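Local coordinates for protein putative enoyl-CoA hydratase/isomerase (Mycobacterium abscessus, PDB 3RSI) that probably acts as a hydro-lyase of the enoyl-CoA hydratase/isomerase (crotonase) family, in lipid metabolism, at residues 104-109 with 124-129; 117-122 with 135-140. All coordinates share one frame; numbering follows the deposited sequence.

Contact 1: residues 104-109 with 124-129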
loop_
_atom_site.group_PDB
_atom_site.type_symbol
_atom_site.label_atom_id
_atom_site.label_comp_id
_atom_site.label_asym_id
_atom_site.label_seq_id
_atom_site.Cartn_x
_atom_site.Cartn_y
_atom_site.Cartn_z
ATOM N N PRO B 104 -10.961 -18.800 -0.760
ATOM C CA PRO B 104 -9.867 -18.166 -1.504
ATOM C C PRO B 104 -9.998 -18.336 -3.016
ATOM O O PRO B 104 -10.368 -19.419 -3.506
ATOM C CB PRO B 104 -8.621 -18.903 -1.010
ATOM C CG PRO B 104 -9.025 -19.455 0.323
ATOM C CD PRO B 104 -10.456 -19.820 0.177
ATOM N N LEU B 105 -9.675 -17.263 -3.731
ATOM C CA LEU B 105 -9.744 -17.204 -5.203
ATOM C C LEU B 105 -8.349 -16.872 -5.758
ATOM O O LEU B 105 -7.751 -15.845 -5.418
ATOM C CB LEU B 105 -10.755 -16.135 -5.628
ATOM C CG LEU B 105 -11.029 -15.937 -7.112
ATOM C CD1 LEU B 105 -11.384 -17.266 -7.741
ATOM C CD2 LEU B 105 -12.143 -14.893 -7.287
ATOM N N ILE B 106 -7.823 -17.788 -6.561
ATOM C CA ILE B 106 -6.493 -17.694 -7.120
ATOM C C ILE B 106 -6.582 -17.394 -8.601
ATOM O O ILE B 106 -7.147 -18.182 -9.352
ATOM C CB ILE B 106 -5.741 -19.026 -6.959
ATOM C CG1 ILE B 106 -5.729 -19.435 -5.484
ATOM C CG2 ILE B 106 -4.302 -18.914 -7.498
ATOM C CD1 ILE B 106 -5.251 -20.857 -5.267
ATOM N N ALA B 107 -6.022 -16.267 -9.022
ATOM C CA ALA B 107 -5.996 -15.908 -10.423
ATOM C C ALA B 107 -4.767 -16.525 -11.055
ATOM O O ALA B 107 -3.652 -16.291 -10.594
ATOM C CB ALA B 107 -5.985 -14.383 -10.599
ATOM N N ALA B 108 -4.988 -17.333 -12.093
ATOM C CA ALA B 108 -3.942 -17.809 -12.974
ATOM C C ALA B 108 -4.011 -16.939 -14.226
ATOM O O ALA B 108 -4.757 -17.228 -15.164
ATOM C CB ALA B 108 -4.154 -19.275 -13.305
ATOM N N VAL B 109 -3.269 -15.838 -14.224
ATOM C CA VAL B 109 -3.366 -14.866 -15.326
ATOM C C VAL B 109 -2.472 -15.311 -16.473
ATOM O O VAL B 109 -1.270 -15.043 -16.498
ATOM C CB VAL B 109 -3.054 -13.433 -14.876
ATOM C CG1 VAL B 109 -3.413 -12.436 -15.991
ATOM C CG2 VAL B 109 -3.818 -13.130 -13.591
ATOM N N THR B 124 -9.784 -11.099 -6.638
ATOM C CA THR B 124 -9.030 -12.312 -6.411
ATOM C C THR B 124 -8.034 -12.067 -5.276
ATOM O O THR B 124 -7.611 -10.936 -5.033
ATOM C CB THR B 124 -8.281 -12.802 -7.690
ATOM O OG1 THR B 124 -7.199 -11.918 -8.016
ATOM C CG2 THR B 124 -9.246 -12.946 -8.857
ATOM N N ASP B 125 -7.640 -13.139 -4.610
ATOM C CA ASP B 125 -6.786 -13.056 -3.412
ATOM C C ASP B 125 -5.307 -13.202 -3.694
ATOM O O ASP B 125 -4.481 -12.431 -3.179
ATOM C CB ASP B 125 -7.222 -14.143 -2.439
ATOM C CG ASP B 125 -8.669 -13.980 -2.049
ATOM O OD1 ASP B 125 -9.034 -12.848 -1.679
ATOM O OD2 ASP B 125 -9.439 -14.939 -2.146
ATOM N N ILE B 126 -4.995 -14.233 -4.462
ATOM C CA ILE B 126 -3.635 -14.682 -4.744
ATOM C C ILE B 126 -3.508 -14.707 -6.261
ATOM O O ILE B 126 -4.424 -15.154 -6.958
ATOM C CB ILE B 126 -3.383 -16.098 -4.151
ATOM C CG1 ILE B 126 -3.575 -16.075 -2.626
ATOM C CG2 ILE B 126 -1.992 -16.621 -4.521
ATOM C CD1 ILE B 126 -3.754 -17.472 -1.986
ATOM N N ARG B 127 -2.400 -14.201 -6.781
ATOM C CA ARG B 127 -2.344 -13.870 -8.207
ATOM C C ARG B 127 -1.032 -14.302 -8.812
ATOM O O ARG B 127 0.030 -13.862 -8.373
ATOM C CB ARG B 127 -2.533 -12.363 -8.395
ATOM C CG ARG B 127 -3.874 -11.852 -7.893
ATOM C CD ARG B 127 -3.929 -10.344 -7.728
ATOM N NE ARG B 127 -5.076 -9.933 -6.897
ATOM C CZ ARG B 127 -5.263 -8.719 -6.387
ATOM N NH1 ARG B 127 -4.392 -7.753 -6.628
ATOM N NH2 ARG B 127 -6.320 -8.473 -5.622
ATOM N N VAL B 128 -1.126 -15.155 -9.827
ATOM C CA VAL B 128 0.027 -15.660 -10.548
ATOM C C VAL B 128 -0.028 -15.131 -11.983
ATOM O O VAL B 128 -1.029 -15.332 -12.697
ATOM C CB VAL B 128 0.024 -17.204 -10.616
ATOM C CG1 VAL B 128 1.288 -17.701 -11.360
ATOM C CG2 VAL B 128 -0.069 -17.801 -9.208
ATOM N N SER B 129 1.043 -14.469 -12.412
ATOM C CA SER B 129 1.092 -13.925 -13.772
ATOM C C SER B 129 2.036 -14.691 -14.686
ATOM O O SER B 129 3.233 -14.855 -14.400
ATOM C CB SER B 129 1.524 -12.460 -13.752
ATOM O OG SER B 129 1.535 -11.923 -15.058
#

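Contact 2: residues 117-122 with 135-140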
loop_
_atom_site.group_PDB
_atom_site.type_symbol
_atom_site.label_atom_id
_atom_site.label_comp_id
_atom_site.label_asym_id
_atom_site.label_seq_id
_atom_site.Cartn_x
_atom_site.Cartn_y
_atom_site.Cartn_z
ATOM N N GLY B 117 -11.678 -7.667 -16.885
ATOM C CA GLY B 117 -10.832 -8.731 -16.342
ATOM C C GLY B 117 -9.932 -8.242 -15.208
ATOM O O GLY B 117 -9.732 -8.936 -14.191
ATOM N N CYS B 118 -9.393 -7.041 -15.391
ATOM C CA CYS B 118 -8.475 -6.443 -14.447
ATOM C C CYS B 118 -9.264 -5.835 -13.300
ATOM O O CYS B 118 -8.772 -5.766 -12.174
ATOM C CB CYS B 118 -7.596 -5.406 -15.142
ATOM S SG CYS B 118 -6.230 -4.745 -14.156
ATOM N N GLU B 119 -10.504 -5.413 -13.569
ATOM C CA GLU B 119 -11.395 -5.000 -12.488
ATOM C C GLU B 119 -11.684 -6.170 -11.532
ATOM O O GLU B 119 -11.532 -6.034 -10.295
ATOM C CB GLU B 119 -12.696 -4.408 -13.014
ATOM C CG GLU B 119 -12.498 -3.137 -13.835
ATOM C CD GLU B 119 -13.324 -1.991 -13.322
ATOM O OE1 GLU B 119 -13.159 -1.625 -12.127
ATOM O OE2 GLU B 119 -14.141 -1.474 -14.091
ATOM N N MET B 120 -12.057 -7.317 -12.092
ATOM C CA MET B 120 -12.336 -8.498 -11.275
ATOM C C MET B 120 -11.094 -9.076 -10.557
ATOM O O MET B 120 -11.204 -9.688 -9.482
ATOM C CB MET B 120 -13.019 -9.588 -12.101
ATOM C CG MET B 120 -14.487 -9.324 -12.346
ATOM S SD MET B 120 -15.293 -10.596 -13.364
ATOM C CE MET B 120 -15.375 -11.945 -12.189
ATOM N N LEU B 121 -9.924 -8.870 -11.139
ATOM C CA LEU B 121 -8.675 -9.335 -10.544
ATOM C C LEU B 121 -8.474 -8.795 -9.120
ATOM O O LEU B 121 -7.882 -9.474 -8.281
ATOM C CB LEU B 121 -7.510 -8.928 -11.422
ATOM C CG LEU B 121 -6.125 -9.444 -11.053
ATOM C CD1 LEU B 121 -5.943 -10.917 -11.341
ATOM C CD2 LEU B 121 -5.077 -8.612 -11.796
ATOM N N GLN B 122 -8.977 -7.587 -8.864
ATOM C CA GLN B 122 -8.839 -6.954 -7.565
ATOM C C GLN B 122 -9.635 -7.660 -6.460
ATOM O O GLN B 122 -9.342 -7.463 -5.293
ATOM C CB GLN B 122 -9.175 -5.464 -7.649
ATOM C CG GLN B 122 -8.126 -4.678 -8.444
ATOM C CD GLN B 122 -8.676 -3.394 -9.020
ATOM O OE1 GLN B 122 -8.811 -2.402 -8.307
ATOM N NE2 GLN B 122 -9.006 -3.406 -10.315
ATOM N N PHE B 135 -1.563 -6.028 -17.897
ATOM C CA PHE B 135 -2.598 -5.579 -16.966
ATOM C C PHE B 135 -2.972 -4.134 -17.232
ATOM O O PHE B 135 -2.123 -3.264 -17.243
ATOM C CB PHE B 135 -2.078 -5.722 -15.541
ATOM C CG PHE B 135 -1.716 -7.136 -15.193
ATOM C CD1 PHE B 135 -2.619 -7.949 -14.538
ATOM C CD2 PHE B 135 -0.502 -7.669 -15.595
ATOM C CE1 PHE B 135 -2.305 -9.296 -14.251
ATOM C CE2 PHE B 135 -0.175 -9.001 -15.329
ATOM C CZ PHE B 135 -1.085 -9.811 -14.637
ATOM N N GLY B 136 -4.239 -3.855 -17.430
ATOM C CA GLY B 136 -4.608 -2.517 -17.842
ATOM C C GLY B 136 -6.081 -2.225 -17.698
ATOM O O GLY B 136 -6.899 -3.116 -17.613
ATOM N N LEU B 137 -6.381 -0.943 -17.628
ATOM C CA LEU B 137 -7.734 -0.433 -17.537
ATOM C C LEU B 137 -7.814 0.721 -18.523
ATOM O O LEU B 137 -7.606 1.886 -18.156
ATOM C CB LEU B 137 -8.008 0.035 -16.110
ATOM C CG LEU B 137 -7.983 -1.024 -15.008
ATOM C CD1 LEU B 137 -7.906 -0.331 -13.629
ATOM C CD2 LEU B 137 -9.206 -1.957 -15.108
ATOM N N PRO B 138 -8.081 0.404 -19.797
ATOM C CA PRO B 138 -8.017 1.397 -20.869
ATOM C C PRO B 138 -9.235 2.289 -21.005
ATOM O O PRO B 138 -9.292 3.115 -21.915
ATOM C CB PRO B 138 -7.850 0.532 -22.123
ATOM C CG PRO B 138 -8.554 -0.738 -21.801
ATOM C CD PRO B 138 -8.309 -0.955 -20.315
ATOM N N GLU B 139 -10.186 2.136 -20.088
ATOM C CA GLU B 139 -11.514 2.727 -20.195
ATOM C C GLU B 139 -11.524 4.185 -20.604
ATOM O O GLU B 139 -12.279 4.566 -21.519
ATOM C CB GLU B 139 -12.281 2.545 -18.876
ATOM C CG GLU B 139 -12.943 1.194 -18.752
ATOM C CD GLU B 139 -11.979 0.075 -18.395
ATOM O OE1 GLU B 139 -10.805 0.356 -18.054
ATOM O OE2 GLU B 139 -12.413 -1.087 -18.434
ATOM N N VAL B 140 -10.706 4.996 -19.942
ATOM C CA VAL B 140 -10.650 6.444 -20.240
ATOM C C VAL B 140 -10.290 6.788 -21.677
ATOM O O VAL B 140 -10.719 7.824 -22.183
ATOM C CB VAL B 140 -9.746 7.249 -19.258
ATOM C CG1 VAL B 140 -10.341 7.186 -17.816
ATOM C CG2 VAL B 140 -8.264 6.800 -19.308
HETATM O O HOH W 1 -14.467 -2.083 -16.401
#

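Contact 1: residues 104-109 with 124-129
Asp125 reaches across to the start of the neighbouring strand, where its OD2 accepts the backbone N-H of Leu105 at 2.8 Å. The carboxylate is met on its anti side, with the nitrogen 20° out of the plane. Its first torsion, which sets CG anti to the carbonyl carbon and beside the backbone N (chi1 -59°), brings the acid alongside the peptide it grips. The exchange is reciprocal, because Asp125 N returns a bond to Leu105 O, also 2.8 Å long, and that oxygen takes a second, weak bond from Ile126 N. OD2 further pairs with Lys216 in a salt bridge, so the buried acid is shared between a charge and a peptide N-H.

From here strands 105-109 and 126-129 run parallel, bonded from Ala107 N to Ile126 O, Val128 N to Ala107 O and Val109 N to Val128 O. On one face Ile106 CG1 lies 4.3 Å from Ile126 CB, and Ile106, Ile126 and Val128 are covered by helix 193-205. On the other side of the sheet, Thr124 CG2 packs against Leu105 CD2 at 3.8 Å, the two side chains crossing obliquely. Ala107 CB sits 3.8 Å from Thr124 OG1, a hydroxyl that is hydrogen-bonded to Leu121 O. Arg127 runs out extended over this same face, and NH2, with its acceptor close to the guanidinium plane, bonds Thr124 O at 2.8 Å; NH2 also bonds Gln157 OE1, and NH1 bonds Leu183 O.

Leu105, Ile106 and Ala107 also pair in parallel with a strand of the second subunit, carrying the sheet across the interface. A parallel sheet flanked by helices in this way belongs to the core of the crotonase fold.

Contact 2: residues 117-122 with 135-140
Cys118, on helix 116-121, and Phe135, on strand 134-136, bring the two backbones nearest, their CA atoms 6.5 Å apart, and no direct hydrogen bond joins the segments. Cys118 CB comes to 3.4 Å from Gly136 O and also rests against Leu137. With SG anti to the backbone N (chi1 -171°), the thiol lies 3.9 Å from both Gly136 N and Gly136 O.

Leu137 CD2 touches two helix residues, 3.8 Å from Cys118 CB and 3.7 Å from Glu119 CG; the Glu119 and Leu137 side chains cross at about a right angle. Further along the helix, Leu121 CD2 meets the edge of the Phe135 ring near its plane, 3.7 Å from CD1, so it is the rim of the aromatic that is touched.

The polar ends lie beyond this apolar seam. A bend at chi2 carries the Glu119 carboxylate to Ser150 OG and Ala148 N, each bonded to one of its oxygens. Glu119 OE2 stands 4.7 Å from Glu139 OE2, and the two acids occupy the positions where hydratases of this family carry their catalytic glutamates, consistent with an active site here. Gln122 turns its amide back along the helix, and NE2 gives a nearly straight bond (171°) to Cys118 O while also bonding Ser150.

Helix 150-157 packs on Leu137 and Gln122, whereas Leu121 and Phe135 both reach Val109 of strand 105-109. Strand 134-136, between strands 113-114 and 173-174, packs on helix 116-121 through Phe135 and Gly136, and Met120 and Leu121 touch the second subunit.

The segments of the two contacts interleave along the chain, in the order 104-109, 117-122, 124-129 and 135-140, and the contact centres lie 14 Å apart. Contact 1 belongs to the parallel sheet of strands 105-109, 126-130 and 186-188; contact 2 brings helix 116-121 against the small mixed sheet containing strand 134-136. The helix, followed in the chain by strand 126-130, packs on the parallel sheet, Leu121 CD1 3.5 Å from Ala107 CB, and the two sheets also meet directly, Ser129 OG 3.4 Å from Phe135 CZ. Both contacts are buried and touch the second subunit. The sheet of contact 1 thus backs the helix that carries Glu119 at the probable active site.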